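Local coordinates for ribonuclease J (Methanolobus psychrophilus R15, PDB 5HAB), which is an archaeal exoribonuclease of the metallo-beta-lactamase/beta-CASP family that hydrolyses RNA, probably from the 5' end, at residues V264-F267 with R273-S276; Q279-M284 with K337-M342. The protein carries 1 engineered substitution. One frame throughout, in Å; residues are numbered along the deposited sequence.

Contact 1 (V264-F267 with R273-S276). With nucleotides of chain D.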
ATOM      1  N   VAL B 264      24.919  13.413   9.989  1.00 64.30           N
ATOM      2  CA  VAL B 264      23.573  13.919   9.725  1.00 39.52           C
ATOM      3  C   VAL B 264      23.477  14.422   8.287  1.00 54.13           C
ATOM      4  O   VAL B 264      24.392  15.074   7.789  1.00 49.30           O
ATOM      5  CB  VAL B 264      23.183  15.026  10.717  1.00 45.22           C
ATOM      6  CG1 VAL B 264      21.718  15.408  10.538  1.00 36.49           C
ATOM      7  CG2 VAL B 264      23.451  14.579  12.142  1.00 47.98           C
ATOM      8  N   THR B 265      22.368  14.115   7.621  1.00 58.77           N
ATOM      9  CA  THR B 265      22.134  14.624   6.274  1.00 38.14           C
ATOM     10  C   THR B 265      20.733  15.226   6.146  1.00 53.77           C
ATOM     11  O   THR B 265      19.766  14.706   6.703  1.00 44.41           O
ATOM     12  CB  THR B 265      22.326  13.528   5.211  1.00 40.17           C
ATOM     13  OG1 THR B 265      22.083  14.074   3.907  1.00 51.27           O
ATOM     14  CG2 THR B 265      21.382  12.355   5.461  1.00 39.56           C
ATOM     15  N   THR B 266      20.639  16.331   5.414  1.00 49.03           N
ATOM     16  CA  THR B 266      19.375  17.043   5.255  1.00 50.73           C
ATOM     17  C   THR B 266      19.419  17.993   4.056  1.00 62.51           C
ATOM     18  O   THR B 266      20.431  18.081   3.355  1.00 45.71           O
ATOM     19  CB  THR B 266      19.024  17.848   6.525  1.00 50.88           C
ATOM     20  OG1 THR B 266      17.744  18.473   6.367  1.00 49.26           O
ATOM     21  CG2 THR B 266      20.072  18.916   6.785  1.00 58.06           C
ATOM     22  N   PHE B 267      18.307  18.685   3.819  1.00 52.48           N
ATOM     23  CA  PHE B 267      18.223  19.672   2.749  1.00 55.60           C
ATOM     24  C   PHE B 267      19.166  20.830   3.039  1.00 44.32           C
ATOM     25  O   PHE B 267      19.057  21.469   4.084  1.00 43.48           O
ATOM     26  CB  PHE B 267      16.794  20.205   2.603  1.00 64.45           C
ATOM     27  CG  PHE B 267      15.746  19.134   2.481  1.00 58.95           C
ATOM     28  CD1 PHE B 267      15.540  18.486   1.279  1.00 60.91           C
ATOM     29  CD2 PHE B 267      14.967  18.781   3.570  1.00 67.57           C
ATOM     30  CE1 PHE B 267      14.571  17.506   1.157  1.00 63.23           C
ATOM     31  CE2 PHE B 267      13.998  17.798   3.458  1.00 64.23           C
ATOM     32  CZ  PHE B 267      13.801  17.159   2.248  1.00 75.18           C
ATOM     33  N   ARG B 273      16.488  23.763   9.986  1.00 47.65           N
ATOM     34  CA  ARG B 273      16.899  22.415  10.339  1.00 58.56           C
ATOM     35  C   ARG B 273      18.401  22.347  10.602  1.00 48.48           C
ATOM     36  O   ARG B 273      18.836  21.835  11.638  1.00 49.88           O
ATOM     37  CB  ARG B 273      16.525  21.437   9.225  1.00 44.34           C
ATOM     38  CG  ARG B 273      16.949  20.014   9.504  1.00 48.51           C
ATOM     39  CD  ARG B 273      15.949  19.330  10.400  1.00 39.49           C
ATOM     40  NE  ARG B 273      14.822  18.814   9.632  1.00 48.93           N
ATOM     41  CZ  ARG B 273      13.648  19.425   9.548  1.00 45.81           C
ATOM     42  NH1 ARG B 273      13.454  20.561  10.197  1.00 41.07           N
ATOM     43  NH2 ARG B 273      12.668  18.901   8.828  1.00 26.34           N
ATOM     44  N   VAL B 274      19.184  22.852   9.651  1.00 45.35           N
ATOM     45  CA  VAL B 274      20.639  22.875   9.766  1.00 47.31           C
ATOM     46  C   VAL B 274      21.068  23.628  11.024  1.00 49.47           C
ATOM     47  O   VAL B 274      21.964  23.190  11.752  1.00 51.89           O
ATOM     48  CB  VAL B 274      21.282  23.500   8.519  1.00 41.95           C
ATOM     49  CG1 VAL B 274      22.780  23.683   8.725  1.00 58.21           C
ATOM     50  CG2 VAL B 274      21.013  22.643   7.290  1.00 42.59           C
ATOM     51  N   ASN B 275      20.406  24.755  11.274  1.00 34.69           N
ATOM     52  CA  ASN B 275      20.630  25.553  12.471  1.00 41.87           C
ATOM     53  C   ASN B 275      20.471  24.691  13.719  1.00 50.82           C
ATOM     54  O   ASN B 275      21.392  24.596  14.554  1.00 46.25           O
ATOM     55  CB  ASN B 275      19.656  26.738  12.511  1.00 35.50           C
ATOM     56  CG  ASN B 275      20.028  27.769  13.561  1.00 45.82           C
ATOM     57  OD1 ASN B 275      21.192  28.152  13.683  1.00 67.39           O
ATOM     58  ND2 ASN B 275      19.039  28.225  14.323  1.00 46.42           N
ATOM     59  N   SER B 276      19.299  24.063  13.833  1.00 43.60           N
ATOM     60  CA  SER B 276      19.025  23.152  14.937  1.00 38.73           C
ATOM     61  C   SER B 276      20.149  22.137  15.091  1.00 36.67           C
ATOM     62  O   SER B 276      20.635  21.903  16.200  1.00 47.87           O
ATOM     63  CB  SER B 276      17.692  22.432  14.731  1.00 39.05           C
ATOM     64  OG  SER B 276      16.600  23.294  14.996  1.00 39.50           O
TER
ATOM     65  P     A D   2       9.928  20.686  -2.484  1.00 98.83           P
ATOM     66  OP1   A D   2       8.875  21.485  -1.803  1.00 76.93           O
ATOM     67  OP2   A D   2      10.396  21.076  -3.837  1.00 88.39           O
ATOM     68  O5'   A D   2      11.183  20.623  -1.501  1.00109.11           O
ATOM     69  C5'   A D   2      12.480  20.987  -1.953  1.00 98.54           C
ATOM     70  C4'   A D   2      13.480  19.873  -1.759  1.00101.81           C
ATOM     71  O4'   A D   2      12.838  18.589  -1.971  1.00100.23           O
ATOM     72  C3'   A D   2      14.658  19.874  -2.723  1.00103.80           C
ATOM     73  O3'   A D   2      15.695  20.754  -2.319  1.00104.27           O
ATOM     74  C2'   A D   2      15.078  18.409  -2.759  1.00104.07           C
ATOM     75  O2'   A D   2      15.904  18.090  -1.651  1.00 93.84           O
ATOM     76  C1'   A D   2      13.735  17.695  -2.593  1.00103.06           C
ATOM     77  N9    A D   2      13.149  17.261  -3.877  1.00106.89           N
ATOM     78  C8    A D   2      11.950  17.659  -4.416  1.00 89.54           C
ATOM     79  N7    A D   2      11.665  17.089  -5.561  1.00 93.75           N
ATOM     80  C5    A D   2      12.743  16.246  -5.787  1.00 96.50           C
ATOM     81  C6    A D   2      13.041  15.362  -6.840  1.00 95.24           C
ATOM     82  N6    A D   2      12.245  15.179  -7.899  1.00 83.05           N
ATOM     83  N1    A D   2      14.199  14.668  -6.762  1.00100.53           N
ATOM     84  C2    A D   2      14.993  14.857  -5.697  1.00101.28           C
ATOM     85  N3    A D   2      14.821  15.657  -4.647  1.00 90.75           N
ATOM     86  C4    A D   2      13.660  16.329  -4.751  1.00100.97           C
TER

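Contact 2 (Q279-M284 with K337-M342)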
ATOM      1  N   GLN B 279      23.407  23.644  16.544  1.00 48.38           N
ATOM      2  CA  GLN B 279      23.191  23.888  17.972  1.00 56.78           C
ATOM      3  C   GLN B 279      23.294  22.588  18.785  1.00 59.53           C
ATOM      4  O   GLN B 279      23.918  22.553  19.852  1.00 63.77           O
ATOM      5  CB  GLN B 279      21.839  24.556  18.221  1.00 60.62           C
ATOM      6  CG  GLN B 279      21.752  25.981  17.701  1.00 74.59           C
ATOM      7  CD  GLN B 279      20.397  26.617  17.968  1.00 91.56           C
ATOM      8  OE1 GLN B 279      19.391  25.923  18.131  1.00 70.66           O
ATOM      9  NE2 GLN B 279      20.368  27.946  18.020  1.00 84.23           N
ATOM     10  N   PHE B 280      22.670  21.525  18.284  1.00 53.94           N
ATOM     11  CA  PHE B 280      22.742  20.229  18.951  1.00 58.72           C
ATOM     12  C   PHE B 280      24.174  19.714  19.008  1.00 64.71           C
ATOM     13  O   PHE B 280      24.568  19.080  19.986  1.00 51.99           O
ATOM     14  CB  PHE B 280      21.852  19.209  18.246  1.00 35.64           C
ATOM     15  CG  PHE B 280      20.398  19.541  18.313  1.00 41.36           C
ATOM     16  CD1 PHE B 280      19.886  20.234  19.399  1.00 38.09           C
ATOM     17  CD2 PHE B 280      19.540  19.167  17.293  1.00 41.52           C
ATOM     18  CE1 PHE B 280      18.542  20.546  19.468  1.00 52.52           C
ATOM     19  CE2 PHE B 280      18.196  19.475  17.355  1.00 42.57           C
ATOM     20  CZ  PHE B 280      17.697  20.167  18.441  1.00 37.65           C
ATOM     21  N   ALA B 281      24.946  19.989  17.961  1.00 59.82           N
ATOM     22  CA  ALA B 281      26.354  19.610  17.935  1.00 55.01           C
ATOM     23  C   ALA B 281      27.093  20.335  19.051  1.00 72.47           C
ATOM     24  O   ALA B 281      27.983  19.774  19.693  1.00 60.91           O
ATOM     25  CB  ALA B 281      26.976  19.927  16.587  1.00 65.84           C
ATOM     26  N   GLN B 282      26.719  21.591  19.275  1.00 76.18           N
ATOM     27  CA  GLN B 282      27.308  22.366  20.360  1.00 73.48           C
ATOM     28  C   GLN B 282      26.828  21.882  21.728  1.00 80.77           C
ATOM     29  O   GLN B 282      27.475  22.147  22.738  1.00 90.80           O
ATOM     30  CB  GLN B 282      27.013  23.860  20.181  1.00 76.09           C
ATOM     31  CG  GLN B 282      27.690  24.486  18.958  1.00 78.99           C
ATOM     32  CD  GLN B 282      29.214  24.381  18.976  1.00 81.04           C
ATOM     33  OE1 GLN B 282      29.904  25.330  19.348  1.00 87.87           O
ATOM     34  NE2 GLN B 282      29.744  23.235  18.558  1.00 84.36           N
ATOM     35  N   GLU B 283      25.689  21.200  21.774  1.00 81.96           N
ATOM     36  CA  GLU B 283      25.176  20.703  23.053  1.00 66.11           C
ATOM     37  C   GLU B 283      25.645  19.263  23.354  1.00 59.80           C
ATOM     38  O   GLU B 283      25.404  18.738  24.437  1.00 68.13           O
ATOM     39  CB  GLU B 283      23.638  20.802  23.066  1.00 69.61           C
ATOM     40  CG  GLU B 283      22.975  20.492  24.412  1.00 75.02           C
ATOM     41  CD  GLU B 283      21.473  20.737  24.406  1.00104.31           C
ATOM     42  OE1 GLU B 283      20.813  20.410  25.418  1.00 90.42           O
ATOM     43  OE2 GLU B 283      20.950  21.235  23.384  1.00 93.86           O
ATOM     44  N   MET B 284      26.323  18.623  22.406  1.00 59.83           N
ATOM     45  CA  MET B 284      26.823  17.268  22.646  1.00 49.43           C
ATOM     46  C   MET B 284      28.341  17.111  22.521  1.00 63.03           C
ATOM     47  O   MET B 284      28.842  15.995  22.357  1.00 58.34           O
ATOM     48  CB  MET B 284      26.118  16.270  21.719  1.00 61.68           C
ATOM     49  CG  MET B 284      26.338  16.472  20.238  1.00 72.64           C
ATOM     50  SD  MET B 284      25.080  15.628  19.248  1.00 55.06           S
ATOM     51  CE  MET B 284      25.909  15.565  17.676  1.00 50.27           C
ATOM     52  N   LYS B 337      34.111  12.839  17.928  1.00 61.37           N
ATOM     53  CA  LYS B 337      34.425  14.226  18.249  1.00 80.63           C
ATOM     54  C   LYS B 337      33.824  15.186  17.225  1.00 77.91           C
ATOM     55  O   LYS B 337      33.959  16.403  17.349  1.00 71.65           O
ATOM     56  CB  LYS B 337      35.942  14.426  18.321  1.00 70.67           C
ATOM     57  CG  LYS B 337      36.605  13.806  19.544  1.00 69.28           C
ATOM     58  CD  LYS B 337      38.112  14.050  19.536  1.00 84.92           C
ATOM     59  CE  LYS B 337      38.823  13.240  20.612  1.00 85.70           C
ATOM     60  NZ  LYS B 337      38.877  11.785  20.278  1.00 84.29           N
ATOM     61  N   TYR B 338      33.144  14.636  16.224  1.00 74.26           N
ATOM     62  CA  TYR B 338      32.603  15.453  15.144  1.00 77.22           C
ATOM     63  C   TYR B 338      31.151  15.133  14.807  1.00 70.90           C
ATOM     64  O   TYR B 338      30.678  14.013  15.011  1.00 46.66           O
ATOM     65  CB  TYR B 338      33.462  15.295  13.888  1.00 67.04           C
ATOM     66  CG  TYR B 338      34.856  15.840  14.058  1.00 76.51           C
ATOM     67  CD1 TYR B 338      35.111  17.198  13.922  1.00 72.15           C
ATOM     68  CD2 TYR B 338      35.915  15.001  14.375  1.00 87.15           C
ATOM     69  CE1 TYR B 338      36.385  17.703  14.086  1.00 81.34           C
ATOM     70  CE2 TYR B 338      37.192  15.495  14.538  1.00 92.18           C
ATOM     71  CZ  TYR B 338      37.422  16.846  14.393  1.00 91.10           C
ATOM     72  OH  TYR B 338      38.692  17.340  14.560  1.00 97.45           O
ATOM     73  N   LEU B 339      30.447  16.140  14.305  1.00 64.56           N
ATOM     74  CA  LEU B 339      29.136  15.931  13.714  1.00 40.50           C
ATOM     75  C   LEU B 339      29.122  16.437  12.280  1.00 41.63           C
ATOM     76  O   LEU B 339      28.765  17.590  12.032  1.00 46.29           O
ATOM     77  CB  LEU B 339      28.043  16.633  14.513  1.00 41.25           C
ATOM     78  CG  LEU B 339      26.664  16.231  13.985  1.00 53.27           C
ATOM     79  CD1 LEU B 339      26.444  14.736  14.193  1.00 42.29           C
ATOM     80  CD2 LEU B 339      25.542  17.065  14.589  1.00 41.51           C
ATOM     81  N   PRO B 340      29.532  15.586  11.331  1.00 40.62           N
ATOM     82  CA  PRO B 340      29.440  15.946   9.913  1.00 41.48           C
ATOM     83  C   PRO B 340      27.994  16.184   9.482  1.00 67.62           C
ATOM     84  O   PRO B 340      27.156  15.276   9.570  1.00 61.63           O
ATOM     85  CB  PRO B 340      30.028  14.724   9.194  1.00 46.41           C
ATOM     86  CG  PRO B 340      30.859  14.033  10.220  1.00 40.89           C
ATOM     87  CD  PRO B 340      30.164  14.271  11.529  1.00 50.87           C
ATOM     88  N   VAL B 341      27.712  17.402   9.030  1.00 64.75           N
ATOM     89  CA  VAL B 341      26.409  17.750   8.483  1.00 43.90           C
ATOM     90  C   VAL B 341      26.556  17.880   6.975  1.00 54.19           C
ATOM     91  O   VAL B 341      27.099  18.868   6.485  1.00 59.65           O
ATOM     92  CB  VAL B 341      25.872  19.050   9.092  1.00 45.79           C
ATOM     93  CG1 VAL B 341      24.441  19.302   8.643  1.00 47.60           C
ATOM     94  CG2 VAL B 341      25.978  19.012  10.601  1.00 48.66           C
ATOM     95  N   MET B 342      26.062  16.893   6.239  1.00 48.34           N
ATOM     96  CA  MET B 342      26.428  16.769   4.836  1.00 54.79           C
ATOM     97  C   MET B 342      25.216  16.575   3.928  1.00 67.14           C
ATOM     98  O   MET B 342      24.113  16.294   4.393  1.00 65.54           O
ATOM     99  CB  MET B 342      27.408  15.610   4.667  1.00 55.31           C
ATOM    100  CG  MET B 342      26.778  14.242   4.826  1.00 55.39           C
ATOM    101  SD  MET B 342      27.986  12.940   4.546  1.00 53.26           S
ATOM    102  CE  MET B 342      29.259  13.451   5.703  1.00 61.41           C
TER

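Contact 1 (V264-F267 with R273-S276)
With OG1 trans to the backbone N (chi1 -177°), Thr266 sets its OG1 against the CG methylene of Arg273 and its CG2 methyl against Val274. In Arg273 a trans chi1 (179°) sets CG beside the threonine, and the bends at chi2 and chi3 turn the guanidinium off to other partners. The two residues belong to the first beta-alpha unit of the beta-CASP domain's parallel sheet: strand 262-266, a short turn, and helix 271-283 packed back against the strand from which it came. Across this junction the contact is made by van der Waals touch alone. Thr266 OG1 lies 3.6 Å from Arg273 CG, a contact with a methylene carbon; the hydroxyl's hydrogen bond goes to the carbonyl oxygen of Ser374 on the adjacent strand. Thr266 CG2 meets Val274 CG2 at 3.9 Å, and the same valine methyl is also 3.9 Å from Phe267 O, so a single branch of Val274 touches both Thr266 and Phe267. The buried Arg273 head is held by a salt bridge from NH1 to Glu241 and a hydrogen bond from NH2 to His406, with a weaker bond from NE to Ser374 OG; together these would fix its rotation and balance its charge. Phe267 reaches the bound RNA. The ring makes an edge-to-face contact with His345, and its own edge meets the 2'-hydroxyl of A2 of chain D, consistent with an RNA-binding surface at this end of the sheet. The O2' of A2 of chain D lies near the ring plane, 3.0 Å from Phe267 CD1 and 3.2 Å from Phe267 CE1.

Contact 2 (Q279-M284 with K337-M342)
Leu339, on strand 338-342, projects into the angle between Ala281 and Met284 at the end of helix 271-283, and its side chain accounts for the strand's share of the contact. At its root, Leu339 CB is 4.0 Å from Ala281 CB and equally far from the terminal methyl of Met284, so both helix-side partners are already felt one bond from the backbone. Next comes CG, which stands trans to the backbone N (chi1 -172°) and leads the fork toward Val264 of the neighbouring strand; Leu339 CG is 3.8 Å from Met284 CE. The fork then divides the work. The CD1 branch meets the methionine, with Leu339 CD1 3.6 Å from Met284 CE. The CD2 branch touches both partners: Leu339 CD2 is 3.8 Å from Ala281 CB and only 3.5 Å from Met284 CE, a carbon pair closer than normal van der Waals contact. Met284 CE is thus set against both branches of the fork. Met284 gets there by directing CG between its backbone N and carbonyl carbon (chi1 63°) and then running extended, so that the thioether crosses the leucine at about a right angle and delivers CE to it. No hydrogen bond spans the contact; it is an apolar helix-on-sheet interface of the alpha/beta beta-CASP domain, in which the small alanine is consistent with the close approach of helix and strand, Ala281 and Leu339 having their CA atoms 6.3 Å apart. Around it, Leu339 also rests on Met262 and Val264 of strand 262-266, while Ala281 packs on Pro288 of strand 287-291. Met284 extends the cluster to Met262 and to Leu253 of helix 241-253, so side chains at the end of helix 271-283 reach strands 287-291, 338-342 and 262-266 as well as helix 241-253.

Both contacts seat helix 271-283 on the parallel beta-CASP sheet, contact 1 near the start of the helix and contact 2 at its end, and their centres are about 10 Å apart. They join directly: strands 262-266 and 338-342 are neighbours, probably hydrogen-bonded through Val264 to Pro340 and Met342, and Val264 CG2 packs on Leu339 CD1. Contact 1 is wholly buried and combines methyl packing with buried polar groups bonded to residues outside the contact, and one aromatic side chain, Phe267, at the RNA; contact 2, farther from the chain's centre, is entirely apolar and includes the partly exposed Met284. Contact 1 joins consecutive elements, whereas contact 2 bridges a longer stretch of sequence.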